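Local coordinates for tyrosine specific protein phosphatase (PDB 4AZ1) that probably removes phosphate from phosphotyrosine residues of proteins, as a member of the classical protein tyrosine phosphatase family from Trypanosoma cruzi, at residues A[205-210]-A[241-246]. Residues are numbered along the deposited sequence; the frame is centred on the assembly and turned at random.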
loop_
_atom_site.group_PDB
_atom_site.type_symbol
_atom_site.label_atom_id
_atom_site.label_comp_id
_atom_site.label_asym_id
_atom_site.label_seq_id
_atom_site.Cartn_x
_atom_site.Cartn_y
_atom_site.Cartn_z
ATOM N N SER A 205 -23.646 -18.354 -8.538
ATOM C CA SER A 205 -22.776 -17.276 -8.084
ATOM C C SER A 205 -22.057 -16.592 -9.240
ATOM O O SER A 205 -21.985 -15.360 -9.308
ATOM C CB SER A 205 -21.759 -17.799 -7.070
ATOM O OG SER A 205 -22.422 -18.254 -5.903
ATOM N N LEU A 206 -21.516 -17.401 -10.141
ATOM C CA LEU A 206 -20.875 -16.892 -11.345
ATOM C C LEU A 206 -21.873 -16.067 -12.165
ATOM O O LEU A 206 -21.550 -14.967 -12.621
ATOM C CB LEU A 206 -20.339 -18.061 -12.173
ATOM C CG LEU A 206 -18.950 -17.925 -12.783
ATOM C CD1 LEU A 206 -18.011 -17.219 -11.829
ATOM C CD2 LEU A 206 -18.404 -19.301 -13.117
ATOM N N GLU A 207 -23.084 -16.589 -12.349
ATOM C CA GLU A 207 -24.126 -15.826 -13.053
ATOM C C GLU A 207 -24.408 -14.467 -12.389
ATOM O O GLU A 207 -24.627 -13.460 -13.072
ATOM C CB GLU A 207 -25.413 -16.644 -13.156
ATOM C CG GLU A 207 -25.413 -17.709 -14.270
ATOM C CD GLU A 207 -25.557 -17.124 -15.684
ATOM O OE1 GLU A 207 -25.574 -15.880 -15.828
ATOM O OE2 GLU A 207 -25.654 -17.914 -16.655
ATOM N N ALA A 208 -24.381 -14.442 -11.057
ATOM C CA ALA A 208 -24.642 -13.218 -10.313
ATOM C C ALA A 208 -23.509 -12.218 -10.561
ATOM O O ALA A 208 -23.748 -11.027 -10.778
ATOM C CB ALA A 208 -24.771 -13.522 -8.832
ATOM N N LEU A 209 -22.277 -12.711 -10.541
ATOM C CA LEU A 209 -21.126 -11.877 -10.876
ATOM C C LEU A 209 -21.257 -11.275 -12.277
ATOM O O LEU A 209 -21.002 -10.081 -12.473
ATOM C CB LEU A 209 -19.827 -12.674 -10.780
ATOM C CG LEU A 209 -19.303 -13.077 -9.402
ATOM C CD1 LEU A 209 -17.926 -13.681 -9.563
ATOM C CD2 LEU A 209 -19.242 -11.876 -8.460
ATOM N N LEU A 210 -21.666 -12.094 -13.245
ATOM C CA LEU A 210 -21.782 -11.623 -14.621
ATOM C C LEU A 210 -22.908 -10.600 -14.756
ATOM O O LEU A 210 -22.838 -9.698 -15.595
ATOM C CB LEU A 210 -21.971 -12.795 -15.586
ATOM C CG LEU A 210 -20.786 -13.770 -15.589
ATOM C CD1 LEU A 210 -21.093 -14.970 -16.452
ATOM C CD2 LEU A 210 -19.538 -13.069 -16.093
ATOM N N ALA A 241 -17.320 -13.690 -21.947
ATOM C CA ALA A 241 -17.171 -13.646 -23.402
ATOM C C ALA A 241 -18.004 -14.731 -24.058
ATOM O O ALA A 241 -18.812 -14.456 -24.944
ATOM C CB ALA A 241 -15.719 -13.789 -23.794
ATOM N N ALA A 242 -17.810 -15.969 -23.614
ATOM C CA ALA A 242 -18.541 -17.080 -24.198
ATOM C C ALA A 242 -20.051 -16.873 -24.121
ATOM O O ALA A 242 -20.767 -17.164 -25.086
ATOM C CB ALA A 242 -18.128 -18.411 -23.548
ATOM N N LEU A 243 -20.539 -16.355 -22.995
ATOM C CA LEU A 243 -21.979 -16.153 -22.835
ATOM C C LEU A 243 -22.510 -15.006 -23.688
ATOM O O LEU A 243 -23.667 -15.028 -24.105
ATOM C CB LEU A 243 -22.366 -15.958 -21.362
ATOM C CG LEU A 243 -22.355 -17.251 -20.540
ATOM C CD1 LEU A 243 -22.261 -16.964 -19.049
ATOM C CD2 LEU A 243 -23.597 -18.073 -20.842
ATOM N N THR A 244 -21.667 -14.012 -23.946
ATOM C CA THR A 244 -22.047 -12.912 -24.831
ATOM C C THR A 244 -22.223 -13.447 -26.251
ATOM O O THR A 244 -23.167 -13.072 -26.949
ATOM C CB THR A 244 -21.008 -11.776 -24.820
ATOM O OG1 THR A 244 -20.859 -11.262 -23.488
ATOM C CG2 THR A 244 -21.445 -10.650 -25.749
ATOM N N HIS A 245 -21.330 -14.336 -26.679
ATOM C CA HIS A 245 -21.503 -14.978 -27.989
ATOM C C HIS A 245 -22.816 -15.750 -28.064
ATOM O O HIS A 245 -23.521 -15.704 -29.078
ATOM C CB HIS A 245 -20.310 -15.885 -28.315
ATOM C CG HIS A 245 -19.094 -15.124 -28.730
ATOM N ND1 HIS A 245 -18.961 -14.567 -29.985
ATOM C CD2 HIS A 245 -17.976 -14.785 -28.046
ATOM C CE1 HIS A 245 -17.804 -13.936 -30.061
ATOM N NE2 HIS A 245 -17.183 -14.058 -28.899
ATOM N N LEU A 246 -23.144 -16.444 -26.976
ATOM C CA LEU A 246 -24.383 -17.210 -26.891
ATOM C C LEU A 246 -25.578 -16.278 -27.062
ATOM O O LEU A 246 -26.497 -16.562 -27.833
ATOM C CB LEU A 246 -24.446 -17.937 -25.538
ATOM C CG LEU A 246 -25.617 -18.888 -25.239
ATOM C CD1 LEU A 246 -25.190 -19.959 -24.244
ATOM C CD2 LEU A 246 -26.832 -18.144 -24.699
#
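Leu210 and Leu243 meet methyl to methyl between two helices, CD1 of Leu210 lying 3.5 Å from CD1 of Leu243, which is tighter than usual for two carbons. Both side chains reach into the gap between the backbones, whose nearest CA atoms, those of Leu210 and Leu243, are 9.4 Å apart. In each leucine the first torsion swings CG away from the carbonyl carbon, and an extended second torsion (chi2 174° in Leu210, 160° in Leu243) then carries CD1 onward, anti to CA, toward the other helix. The two side chains cross at about a right angle. This pair is buried and wholly apolar.

The partly exposed flank is looser. Here the carboxylate end of Glu207 comes up to Leu243, its OE2 standing 4.3 Å from CD1 of Leu243, a loose approach. The carboxylate finds its charge partner elsewhere, in a salt bridge from OE2 to Arg287; Arg287, which also touches Leu243, lies on helix 274-288. With 92 Å² buried over both sides, the contact is a small one.

It joins helix 203-215 to the C-terminal part of helix 232-247 within the phosphatase domain. Leu210 also packs on Leu236 and Tyr240 of the latter helix, Ala242 rests on Leu284 of helix 274-288, and Leu209 turns to Val189 and Tyr191 of strand 184-191 in the central mixed sheet.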